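Side-chain contacts in Alpha/beta hydrolase (Enterobacter asburiae, PDB 6KMO), which probably hydrolyses carboxylic ester bonds as an esterase or lipase of the alpha/beta hydrolase superfamily: residues V90-E93 / T98-A101; F102-G107 / R123-A128; R127-A132 / A330-H335; E268-T273 / E326-A331. The protein carries 2 engineered substitutions. All coordinates share one frame; numbering follows the deposited sequence.

Overall arrangement
Contacts 2, 3 and 4 involve helices 115-129 and 319-335 on one face of the sheet of an alpha/beta hydrolase fold; contact 1 lies at the start of strand 99-105, near the protein surface. Contacts 1 and 2 have centres about 11 Å apart and touch where Val126 meets Val90 and Pro92. Contact 3 joins the two helices, its centre about 10 Å from that of contact 2; they share Arg127 and Ala128, and N of Phe102 probably bonds to O of Ala132 at 2.8 Å. Contact 4 shares helix 319-335 with contact 3, and both reach the second subunit. Contact 2 reaches the probable active site, Phe104 touching Asn179 beside the putative nucleophile elbow around Ser180.

Contact 1. Residues V90-E93 / T98-A101; sequences VKPE and TLPA
Leu99, on strand 99-105, reaches Lys91 and Pro92, a short connection away along the chain, and a single methyl, CD1, makes both contacts. CD1 lies 3.9 Å from CD of Pro92, the ring carbon bonded to the proline nitrogen, and meets the ring at that corner. The same methyl sits beside the aliphatic run of Lys91, 4.2 Å from its CG, with CB and CD of that lysine scarcely farther. The torsions of Leu99 explain the reach: CG is anti to the carbonyl carbon, and with chi2 at 170° CD1 is the extended branch, projecting furthest from the backbone. Lys91 is stretched throughout beyond CB, so its methylenes pass the leucine while NZ goes on to a hydrogen bond with the backbone oxygen of Ile167. The lysine thus gives its apolar stem to Leu99 and its charged end to a polar partner elsewhere. The patch is small, 93 Å² in all, and lies near the protein surface; the CA atoms of Lys91 and Leu99 stay 8.6 Å apart, too far for neighbouring strands. Strand 132-136 runs between them in the sheet, bonded through its backbone to Val90 on one side and Pro100 on the other. CD2 of Leu99 packs on O of Gly130, just before that strand, and Pro92 on Val126 of helix 115-129, while the backbone of Leu99 pairs with Gly168 and Asp170.

Contact 2. Residues F102-G107 / R123-A128; sequences FMFFHG and RDLVRA
Phe102 and Phe104 extend from one face of strand 99-105 to meet Leu125 and Val126 of helix 115-129, both phenylalanines crossing Leu125 at about a right angle. Phe102 leads with its far end: CZ lies 3.9 Å from CB of Leu125 and 3.9 Å from CG2 of Val126, both approaching the ring obliquely. The valine side chain crosses it more on the slant. With chi1 at 56°, CG of Phe102 is squeezed between its own backbone nitrogen and carbonyl carbon, a less usual choice for phenylalanine. Phe104 instead has CG anti to the backbone nitrogen, and its CE1 comes within 3.9 Å of CD1 of Leu125. Leu125 therefore divides itself between the two rings, its CB serving Phe102 and its end methyl Phe104. Strand and helix run close to antiparallel, at 161°, their axes 11.2 Å apart at closest. Past the strand, ND1 of His106 donates to O of Gly107 at 2.7 Å, almost straight and in the imidazole plane, while the ring stacks on Tyr138. Strand 99-105, helix 115-129 and strand 132-136 form a beta-alpha-beta crossover of the alpha/beta hydrolase fold, and His106 and Gly107 begin an HGGG sequence, which helps build the oxyanion hole in relatives of hormone-sensitive lipase and probably does so here.

Contact 3. Residues R127-A132 / A330-H335; sequences RASGAA and AALHEH
An ST turn closes helix 115-129, and its Ser129 is where the C-terminal helix 319-335 takes hold. ND1 of His333 donates to the backbone O of Ser129 at 3.0 Å with an N-H...O angle of 152°. The oxygen lies at the edge of the imidazole, nearly in the ring plane, although the donor stands above the plane of the carbonyl. CG of His333 is anti to its backbone nitrogen (chi1 177°), which carries the ring across to the C-terminal end of helix 115-129. The bond gives a partner to a carbonyl at a helix end, and Gly130 follows with the positive phi that suits glycine. OG of Ser129 has tasks of its own: it accepts from N of Ala131 at 3.1 Å and bonds back to O of Leu125. On the apolar side Leu332 lies against CB of Ser129, but the leucine has two conformers and its exact approach is doubtful. Beneath lies strand 99-105, whose Phe102 touches Ser129 and Ala131. Strand 203-207 meets Ala331 through Tyr203, and on another side Ala330 packs on Ala330 of the second subunit.

Contact 4. Residues E268-T273 / E326-A331; sequences ETLIQT and EQAGAA
Leu270 and Gln272, two residues apart on strand 269-274, point to helix 319-335 and meet it at small residues. One methyl of Leu270, CD2, lies against the helix backbone, 4.0 Å from CA of Ala328, and against the next turn, 4.1 Å from CB of Ala331. Gln272 comes alongside with its amide end, NE2 standing 3.7 Å from CB of Ala328, a contact of packing alone. With CG anti to the carbonyl carbon (chi1 -60°) and the chain extended beyond it, the glutamine carries its amide up to the helix. There the amide is gripped at both ends: NE2 bonds to O of Ala324, one turn earlier in the same helix, and OE1 bonds to the hydroxyl of Tyr309, which fixes the rotation of this buried group. The helix runs back almost antiparallel to the strand, at 173°, with the axes 10.2 Å apart, the usual spacing of a helix on a sheet. In the alpha/beta hydrolase fold the turn beyond this seventh strand usually holds the catalytic acid, as is probably true here. Leu270 is flanked by Tyr203 of strand 203-207 and by Thr298 and Thr300 of strand 297-302. Farther out, OE1 of Gln327 bonds to the hydroxyl of Tyr302, while O of Gln327 accepts from NE2 of Gln327 of the second subunit, whose side chain also packs on Leu270.

Contact 1. Residues V90-E93 / T98-A101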
loop_
_atom_site.group_PDB
_atom_site.type_symbol
_atom_site.label_atom_id
_atom_site.label_comp_id
_atom_site.label_asym_id
_atom_site.label_seq_id
_atom_site.Cartn_x
_atom_site.Cartn_y
_atom_site.Cartn_z
ATOM N N VAL A 90 13.340 -12.942 -16.307
ATOM C CA VAL A 90 13.123 -11.556 -16.707
ATOM C C VAL A 90 14.029 -10.677 -15.861
ATOM O O VAL A 90 14.055 -10.801 -14.632
ATOM C CB VAL A 90 11.647 -11.148 -16.558
ATOM C CG1 VAL A 90 11.423 -9.740 -17.076
ATOM C CG2 VAL A 90 10.732 -12.137 -17.280
ATOM N N LYS A 91 14.797 -9.809 -16.512
ATOM C CA LYS A 91 15.740 -8.930 -15.843
ATOM C C LYS A 91 15.558 -7.501 -16.321
ATOM O O LYS A 91 15.006 -7.262 -17.400
ATOM C CB LYS A 91 17.181 -9.381 -16.136
ATOM C CG LYS A 91 17.505 -10.755 -15.631
ATOM C CD LYS A 91 18.953 -11.121 -15.934
ATOM C CE LYS A 91 19.217 -12.564 -15.550
ATOM N NZ LYS A 91 20.647 -12.949 -15.781
ATOM N N PRO A 92 16.012 -6.521 -15.537
ATOM C CA PRO A 92 15.968 -5.132 -16.003
ATOM C C PRO A 92 16.735 -4.986 -17.308
ATOM O O PRO A 92 17.698 -5.716 -17.569
ATOM C CB PRO A 92 16.636 -4.355 -14.857
ATOM C CG PRO A 92 16.458 -5.242 -13.650
ATOM C CD PRO A 92 16.574 -6.639 -14.180
ATOM N N GLU A 93 16.311 -3.994 -18.098
ATOM C CA GLU A 93 16.774 -3.857 -19.471
ATOM C C GLU A 93 18.283 -3.742 -19.533
ATOM O O GLU A 93 18.915 -4.290 -20.443
ATOM C CB GLU A 93 16.129 -2.619 -20.100
ATOM C CG GLU A 93 16.682 -2.225 -21.462
ATOM C CD GLU A 93 16.106 -0.914 -21.973
ATOM O OE1 GLU A 93 16.001 -0.757 -23.209
ATOM O OE2 GLU A 93 15.765 -0.039 -21.146
ATOM N N THR A 98 25.492 -9.845 -11.369
ATOM C CA THR A 98 24.665 -10.787 -10.638
ATOM C C THR A 98 23.552 -10.020 -9.935
ATOM O O THR A 98 23.763 -8.926 -9.412
ATOM C CB THR A 98 25.550 -11.506 -9.632
ATOM O OG1 THR A 98 26.606 -12.185 -10.337
ATOM C CG2 THR A 98 24.760 -12.518 -8.815
ATOM N N LEU A 99 22.352 -10.597 -9.934
ATOM C CA LEU A 99 21.201 -9.965 -9.314
ATOM C C LEU A 99 20.586 -10.902 -8.286
ATOM O O LEU A 99 20.647 -12.119 -8.439
ATOM C CB LEU A 99 20.129 -9.676 -10.366
ATOM C CG LEU A 99 20.481 -8.619 -11.399
ATOM C CD1 LEU A 99 19.428 -8.641 -12.500
ATOM C CD2 LEU A 99 20.607 -7.270 -10.767
ATOM N N PRO A 100 19.950 -10.369 -7.252
ATOM C CA PRO A 100 19.023 -11.192 -6.477
ATOM C C PRO A 100 17.820 -11.508 -7.344
ATOM O O PRO A 100 17.631 -10.949 -8.423
ATOM C CB PRO A 100 18.647 -10.283 -5.308
ATOM C CG PRO A 100 18.675 -8.929 -5.903
ATOM C CD PRO A 100 19.786 -8.935 -6.948
ATOM N N ALA A 101 16.989 -12.425 -6.859
ATOM C CA ALA A 101 15.882 -12.898 -7.674
ATOM C C ALA A 101 14.638 -13.141 -6.836
ATOM O O ALA A 101 14.686 -13.293 -5.602
ATOM C CB ALA A 101 16.249 -14.188 -8.421
#

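Contact 2. Residues F102-G107 / R123-A128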
loop_
_atom_site.group_PDB
_atom_site.type_symbol
_atom_site.label_atom_id
_atom_site.label_comp_id
_atom_site.label_asym_id
_atom_site.label_seq_id
_atom_site.Cartn_x
_atom_site.Cartn_y
_atom_site.Cartn_z
ATOM N N PHE A 102 13.511 -13.213 -7.543
ATOM C CA PHE A 102 12.283 -13.747 -6.983
ATOM C C PHE A 102 11.702 -14.780 -7.937
ATOM O O PHE A 102 11.678 -14.574 -9.156
ATOM C CB PHE A 102 11.230 -12.675 -6.634
ATOM C CG PHE A 102 10.826 -11.781 -7.763
ATOM C CD1 PHE A 102 9.678 -12.019 -8.495
ATOM C CD2 PHE A 102 11.554 -10.639 -8.044
ATOM C CE1 PHE A 102 9.286 -11.159 -9.497
ATOM C CE2 PHE A 102 11.161 -9.771 -9.047
ATOM C CZ PHE A 102 10.035 -10.039 -9.786
ATOM N N MET A 103 11.227 -15.884 -7.388
ATOM C CA MET A 103 10.394 -16.799 -8.154
ATOM C C MET A 103 9.071 -16.099 -8.430
ATOM O O MET A 103 8.592 -15.301 -7.612
ATOM C CB MET A 103 10.149 -18.087 -7.370
ATOM C CG MET A 103 11.420 -18.730 -6.805
ATOM S SD MET A 103 12.783 -19.144 -8.022
ATOM C CE MET A 103 11.847 -20.289 -9.097
ATOM N N PHE A 104 8.492 -16.378 -9.596
ATOM C CA PHE A 104 7.207 -15.806 -9.966
ATOM C C PHE A 104 6.226 -16.914 -10.307
ATOM O O PHE A 104 6.445 -17.671 -11.264
ATOM C CB PHE A 104 7.271 -14.786 -11.105
ATOM C CG PHE A 104 5.943 -14.116 -11.307
ATOM C CD1 PHE A 104 5.587 -13.013 -10.557
ATOM C CD2 PHE A 104 4.998 -14.681 -12.147
ATOM C CE1 PHE A 104 4.332 -12.452 -10.673
ATOM C CE2 PHE A 104 3.747 -14.143 -12.261
ATOM C CZ PHE A 104 3.406 -13.018 -11.525
ATOM N N PHE A 105 5.138 -16.994 -9.529
ATOM C CA PHE A 105 4.090 -17.993 -9.662
ATOM C C PHE A 105 2.851 -17.289 -10.200
ATOM O O PHE A 105 2.259 -16.448 -9.521
ATOM C CB PHE A 105 3.845 -18.655 -8.305
ATOM C CG PHE A 105 5.090 -19.220 -7.675
ATOM C CD1 PHE A 105 6.000 -19.956 -8.421
ATOM C CD2 PHE A 105 5.343 -19.030 -6.339
ATOM C CE1 PHE A 105 7.147 -20.472 -7.838
ATOM C CE2 PHE A 105 6.485 -19.549 -5.753
ATOM C CZ PHE A 105 7.398 -20.271 -6.521
ATOM N N HIS A 106 2.461 -17.631 -11.422
ATOM C CA HIS A 106 1.352 -16.962 -12.075
ATOM C C HIS A 106 0.009 -17.425 -11.520
ATOM O O HIS A 106 -0.129 -18.508 -10.954
ATOM C CB HIS A 106 1.419 -17.147 -13.589
ATOM C CG HIS A 106 1.008 -18.499 -14.092
ATOM N ND1 HIS A 106 -0.314 -18.844 -14.263
ATOM C CD2 HIS A 106 1.731 -19.552 -14.538
ATOM C CE1 HIS A 106 -0.388 -20.059 -14.770
ATOM N NE2 HIS A 106 0.838 -20.515 -14.942
ATOM N N GLY A 107 -0.998 -16.576 -11.713
ATOM C CA GLY A 107 -2.367 -16.888 -11.376
ATOM C C GLY A 107 -3.172 -17.359 -12.570
ATOM O O GLY A 107 -2.659 -17.602 -13.660
ATOM N N ARG A 123 7.290 -7.942 -15.818
ATOM C CA ARG A 123 8.239 -6.890 -16.166
ATOM C C ARG A 123 8.098 -5.688 -15.242
ATOM O O ARG A 123 9.104 -5.085 -14.840
ATOM C CB ARG A 123 8.057 -6.467 -17.629
ATOM C CG ARG A 123 8.545 -7.491 -18.650
ATOM C CD ARG A 123 8.259 -6.988 -20.047
ATOM N NE ARG A 123 8.742 -7.870 -21.099
ATOM C CZ ARG A 123 9.429 -7.470 -22.171
ATOM N NH1 ARG A 123 9.785 -6.205 -22.327
ATOM N NH2 ARG A 123 9.780 -8.372 -23.076
ATOM N N ASP A 124 6.866 -5.309 -14.893
ATOM C CA ASP A 124 6.679 -4.183 -13.983
ATOM C C ASP A 124 7.346 -4.455 -12.636
ATOM O O ASP A 124 7.963 -3.561 -12.044
ATOM C CB ASP A 124 5.186 -3.916 -13.757
ATOM C CG ASP A 124 4.506 -3.226 -14.906
ATOM O OD1 ASP A 124 5.177 -2.689 -15.821
ATOM O OD2 ASP A 124 3.251 -3.214 -14.899
ATOM N N LEU A 125 7.215 -5.676 -12.121
ATOM C CA LEU A 125 7.798 -6.000 -10.822
ATOM C C LEU A 125 9.319 -6.058 -10.888
ATOM O O LEU A 125 10.002 -5.651 -9.944
ATOM C CB LEU A 125 7.234 -7.335 -10.327
ATOM C CG LEU A 125 5.745 -7.339 -9.927
ATOM C CD1 LEU A 125 5.235 -8.767 -9.874
ATOM C CD2 LEU A 125 5.522 -6.607 -8.613
ATOM N N VAL A 126 9.859 -6.582 -11.985
ATOM C CA VAL A 126 11.304 -6.589 -12.196
ATOM C C VAL A 126 11.837 -5.166 -12.241
ATOM O O VAL A 126 12.832 -4.839 -11.591
ATOM C CB VAL A 126 11.612 -7.363 -13.487
ATOM C CG1 VAL A 126 13.063 -7.112 -13.937
ATOM C CG2 VAL A 126 11.356 -8.841 -13.280
ATOM N N ARG A 127 11.177 -4.294 -12.994
ATOM C CA ARG A 127 11.659 -2.918 -13.113
ATOM C C ARG A 127 11.591 -2.184 -11.781
ATOM O O ARG A 127 12.515 -1.440 -11.428
ATOM C CB ARG A 127 10.839 -2.210 -14.185
ATOM C CG ARG A 127 11.170 -2.691 -15.589
ATOM C CD ARG A 127 10.101 -2.295 -16.595
ATOM N NE ARG A 127 9.926 -0.854 -16.598
ATOM C CZ ARG A 127 10.705 -0.014 -17.267
ATOM N NH1 ARG A 127 11.691 -0.474 -18.025
ATOM N NH2 ARG A 127 10.482 1.287 -17.182
ATOM N N ALA A 128 10.514 -2.388 -11.022
ATOM C CA ALA A 128 10.345 -1.678 -9.766
ATOM C C ALA A 128 11.244 -2.221 -8.664
ATOM O O ALA A 128 11.570 -1.489 -7.726
ATOM C CB ALA A 128 8.884 -1.724 -9.338
#

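Contact 3. Residues R127-A132 / A330-H335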
loop_
_atom_site.group_PDB
_atom_site.type_symbol
_atom_site.label_atom_id
_atom_site.label_comp_id
_atom_site.label_asym_id
_atom_site.label_seq_id
_atom_site.Cartn_x
_atom_site.Cartn_y
_atom_site.Cartn_z
ATOM N N ARG A 127 11.177 -4.294 -12.994
ATOM C CA ARG A 127 11.659 -2.918 -13.113
ATOM C C ARG A 127 11.591 -2.184 -11.781
ATOM O O ARG A 127 12.515 -1.440 -11.428
ATOM C CB ARG A 127 10.839 -2.210 -14.185
ATOM C CG ARG A 127 11.170 -2.691 -15.589
ATOM C CD ARG A 127 10.101 -2.295 -16.595
ATOM N NE ARG A 127 9.926 -0.854 -16.598
ATOM C CZ ARG A 127 10.705 -0.014 -17.267
ATOM N NH1 ARG A 127 11.691 -0.474 -18.025
ATOM N NH2 ARG A 127 10.482 1.287 -17.182
ATOM N N ALA A 128 10.514 -2.388 -11.022
ATOM C CA ALA A 128 10.345 -1.678 -9.766
ATOM C C ALA A 128 11.244 -2.221 -8.664
ATOM O O ALA A 128 11.570 -1.489 -7.726
ATOM C CB ALA A 128 8.884 -1.724 -9.338
ATOM N N SER A 129 11.635 -3.490 -8.733
ATOM C CA SER A 129 12.455 -4.092 -7.692
ATOM C C SER A 129 13.939 -4.134 -8.026
ATOM O O SER A 129 14.760 -4.247 -7.101
ATOM C CB SER A 129 11.997 -5.532 -7.418
ATOM O OG SER A 129 12.286 -6.372 -8.532
ATOM N N GLY A 130 14.300 -4.064 -9.303
ATOM C CA GLY A 130 15.672 -4.285 -9.730
ATOM C C GLY A 130 16.135 -5.719 -9.701
ATOM O O GLY A 130 17.324 -5.977 -9.955
ATOM N N ALA A 131 15.270 -6.665 -9.377
ATOM C CA ALA A 131 15.615 -8.063 -9.194
ATOM C C ALA A 131 15.179 -8.870 -10.408
ATOM O O ALA A 131 14.276 -8.479 -11.150
ATOM C CB ALA A 131 14.946 -8.618 -7.938
ATOM N N ALA A 132 15.820 -10.015 -10.608
ATOM C CA ALA A 132 15.397 -10.932 -11.649
ATOM C C ALA A 132 14.175 -11.725 -11.212
ATOM O O ALA A 132 14.080 -12.153 -10.059
ATOM C CB ALA A 132 16.517 -11.919 -11.981
ATOM N N ALA A 330 9.259 -1.930 -4.510
ATOM C CA ALA A 330 10.109 -1.249 -3.540
ATOM C C ALA A 330 10.283 -2.095 -2.286
ATOM O O ALA A 330 11.384 -2.166 -1.723
ATOM C CB ALA A 330 9.518 0.122 -3.197
ATOM N N ALA A 331 9.211 -2.728 -1.823
ATOM C CA ALA A 331 9.321 -3.600 -0.659
ATOM C C ALA A 331 10.232 -4.776 -0.958
ATOM O O ALA A 331 11.082 -5.149 -0.132
ATOM C CB ALA A 331 7.924 -4.068 -0.243
ATOM N N LEU A 332 10.096 -5.368 -2.137
ATOM C CA LEU A 332 10.944 -6.495 -2.492
ATOM C C LEU A 332 12.404 -6.077 -2.584
ATOM O O LEU A 332 13.296 -6.799 -2.116
ATOM C CB LEU A 332 10.454 -7.069 -3.811
ATOM C CG LEU A 332 11.071 -8.387 -4.247
ATOM C CD1 LEU A 332 10.931 -9.473 -3.201
ATOM C CD2 LEU A 332 10.402 -8.812 -5.551
ATOM N N HIS A 333 12.673 -4.918 -3.187
ATOM C CA HIS A 333 14.039 -4.420 -3.265
ATOM C C HIS A 333 14.666 -4.304 -1.885
ATOM O O HIS A 333 15.819 -4.722 -1.673
ATOM C CB HIS A 333 14.066 -3.054 -3.949
ATOM C CG HIS A 333 15.431 -2.452 -4.007
ATOM N ND1 HIS A 333 16.290 -2.672 -5.059
ATOM C CD2 HIS A 333 16.092 -1.644 -3.144
ATOM C CE1 HIS A 333 17.426 -2.032 -4.843
ATOM N NE2 HIS A 333 17.336 -1.405 -3.687
ATOM N N GLU A 334 13.924 -3.755 -0.923
ATOM C CA GLU A 334 14.483 -3.561 0.402
ATOM C C GLU A 334 14.862 -4.886 1.041
ATOM O O GLU A 334 15.824 -4.947 1.812
ATOM C CB GLU A 334 13.487 -2.794 1.263
ATOM C CG GLU A 334 13.799 -2.749 2.737
ATOM C CD GLU A 334 15.014 -1.897 3.078
ATOM O OE1 GLU A 334 15.508 -1.123 2.220
ATOM O OE2 GLU A 334 15.455 -2.002 4.244
ATOM N N HIS A 335 14.142 -5.955 0.743
ATOM C CA HIS A 335 14.363 -7.239 1.391
ATOM C C HIS A 335 15.304 -8.157 0.629
ATOM O O HIS A 335 15.656 -9.210 1.155
ATOM C CB HIS A 335 13.022 -7.912 1.692
ATOM C CG HIS A 335 12.283 -7.215 2.774
ATOM N ND1 HIS A 335 12.315 -7.644 4.086
ATOM C CD2 HIS A 335 11.571 -6.063 2.766
ATOM C CE1 HIS A 335 11.634 -6.794 4.836
ATOM N NE2 HIS A 335 11.180 -5.824 4.062
#

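Contact 4. Residues E268-T273 / E326-A331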
loop_
_atom_site.group_PDB
_atom_site.type_symbol
_atom_site.label_atom_id
_atom_site.label_comp_id
_atom_site.label_asym_id
_atom_site.label_seq_id
_atom_site.Cartn_x
_atom_site.Cartn_y
_atom_site.Cartn_z
ATOM N N GLU A 268 9.243 -13.285 5.933
ATOM C CA GLU A 268 8.657 -11.952 5.922
ATOM C C GLU A 268 7.810 -11.794 4.671
ATOM O O GLU A 268 8.200 -12.231 3.583
ATOM C CB GLU A 268 9.745 -10.885 5.975
ATOM C CG GLU A 268 10.611 -10.994 7.227
ATOM C CD GLU A 268 11.279 -9.701 7.648
ATOM O OE1 GLU A 268 10.828 -8.600 7.284
ATOM O OE2 GLU A 268 12.289 -9.798 8.384
ATOM N N THR A 269 6.655 -11.139 4.814
ATOM C CA THR A 269 5.623 -11.188 3.790
ATOM C C THR A 269 4.937 -9.847 3.599
ATOM O O THR A 269 4.686 -9.113 4.562
ATOM C CB THR A 269 4.581 -12.252 4.178
ATOM O OG1 THR A 269 5.179 -13.551 4.145
ATOM C CG2 THR A 269 3.396 -12.282 3.249
ATOM N N LEU A 270 4.620 -9.548 2.339
ATOM C CA LEU A 270 3.716 -8.476 1.944
ATOM C C LEU A 270 2.513 -9.134 1.290
ATOM O O LEU A 270 2.680 -9.957 0.378
ATOM C CB LEU A 270 4.379 -7.535 0.944
ATOM C CG LEU A 270 3.444 -6.513 0.284
ATOM C CD1 LEU A 270 2.866 -5.534 1.294
ATOM C CD2 LEU A 270 4.184 -5.744 -0.785
ATOM N N ILE A 271 1.304 -8.774 1.729
ATOM C CA ILE A 271 0.068 -9.193 1.074
ATOM C C ILE A 271 -0.626 -7.946 0.560
ATOM O O ILE A 271 -0.845 -7.004 1.323
ATOM C CB ILE A 271 -0.859 -9.946 2.044
ATOM C CG1 ILE A 271 -0.225 -11.237 2.518
ATOM C CG2 ILE A 271 -2.204 -10.221 1.379
ATOM C CD1 ILE A 271 -0.909 -11.892 3.713
ATOM N N GLN A 272 -0.965 -7.928 -0.728
ATOM C CA GLN A 272 -1.864 -6.906 -1.263
ATOM C C GLN A 272 -3.235 -7.529 -1.465
ATOM O O GLN A 272 -3.345 -8.648 -1.971
ATOM C CB GLN A 272 -1.394 -6.351 -2.609
ATOM C CG GLN A 272 -0.028 -5.684 -2.571
ATOM C CD GLN A 272 0.243 -4.796 -3.771
ATOM O OE1 GLN A 272 -0.480 -4.830 -4.776
ATOM N NE2 GLN A 272 1.314 -4.008 -3.683
ATOM N N THR A 273 -4.282 -6.806 -1.081
ATOM C CA THR A 273 -5.638 -7.230 -1.393
ATOM C C THR A 273 -6.360 -6.137 -2.173
ATOM O O THR A 273 -6.004 -4.957 -2.123
ATOM C CB THR A 273 -6.425 -7.600 -0.134
ATOM O OG1 THR A 273 -6.517 -6.432 0.677
ATOM C CG2 THR A 273 -5.784 -8.767 0.610
ATOM N N GLU A 326 4.658 -0.507 -8.228
ATOM C CA GLU A 326 5.870 0.176 -7.773
ATOM C C GLU A 326 6.129 -0.106 -6.296
ATOM O O GLU A 326 7.267 -0.359 -5.893
ATOM C CB GLU A 326 5.776 1.689 -8.022
ATOM C CG GLU A 326 7.035 2.456 -7.639
ATOM C CD GLU A 326 8.214 2.156 -8.552
ATOM O OE1 GLU A 326 7.999 1.774 -9.719
ATOM O OE2 GLU A 326 9.370 2.334 -8.107
ATOM N N GLN A 327 5.074 -0.079 -5.483
ATOM C CA GLN A 327 5.204 -0.268 -4.043
ATOM C C GLN A 327 5.554 -1.705 -3.689
ATOM O O GLN A 327 6.327 -1.948 -2.746
ATOM C CB GLN A 327 3.903 0.188 -3.372
ATOM C CG GLN A 327 3.688 1.694 -3.438
ATOM C CD GLN A 327 2.447 2.161 -2.724
ATOM O OE1 GLN A 327 1.433 1.468 -2.683
ATOM N NE2 GLN A 327 2.509 3.363 -2.167
ATOM N N ALA A 328 4.995 -2.676 -4.413
ATOM C CA ALA A 328 5.423 -4.059 -4.219
ATOM C C ALA A 328 6.894 -4.217 -4.561
ATOM O O ALA A 328 7.645 -4.875 -3.829
ATOM C CB ALA A 328 4.568 -5.002 -5.064
ATOM N N GLY A 329 7.323 -3.622 -5.674
ATOM C CA GLY A 329 8.721 -3.722 -6.073
ATOM C C GLY A 329 9.662 -3.066 -5.081
ATOM O O GLY A 329 10.744 -3.592 -4.806
ATOM N N ALA A 330 9.259 -1.930 -4.510
ATOM C CA ALA A 330 10.109 -1.249 -3.540
ATOM C C ALA A 330 10.283 -2.095 -2.286
ATOM O O ALA A 330 11.384 -2.166 -1.723
ATOM C CB ALA A 330 9.518 0.122 -3.197
ATOM N N ALA A 331 9.211 -2.728 -1.823
ATOM C CA ALA A 331 9.321 -3.600 -0.659
ATOM C C ALA A 331 10.232 -4.776 -0.958
ATOM O O ALA A 331 11.082 -5.149 -0.132
ATOM C CB ALA A 331 7.924 -4.068 -0.243
#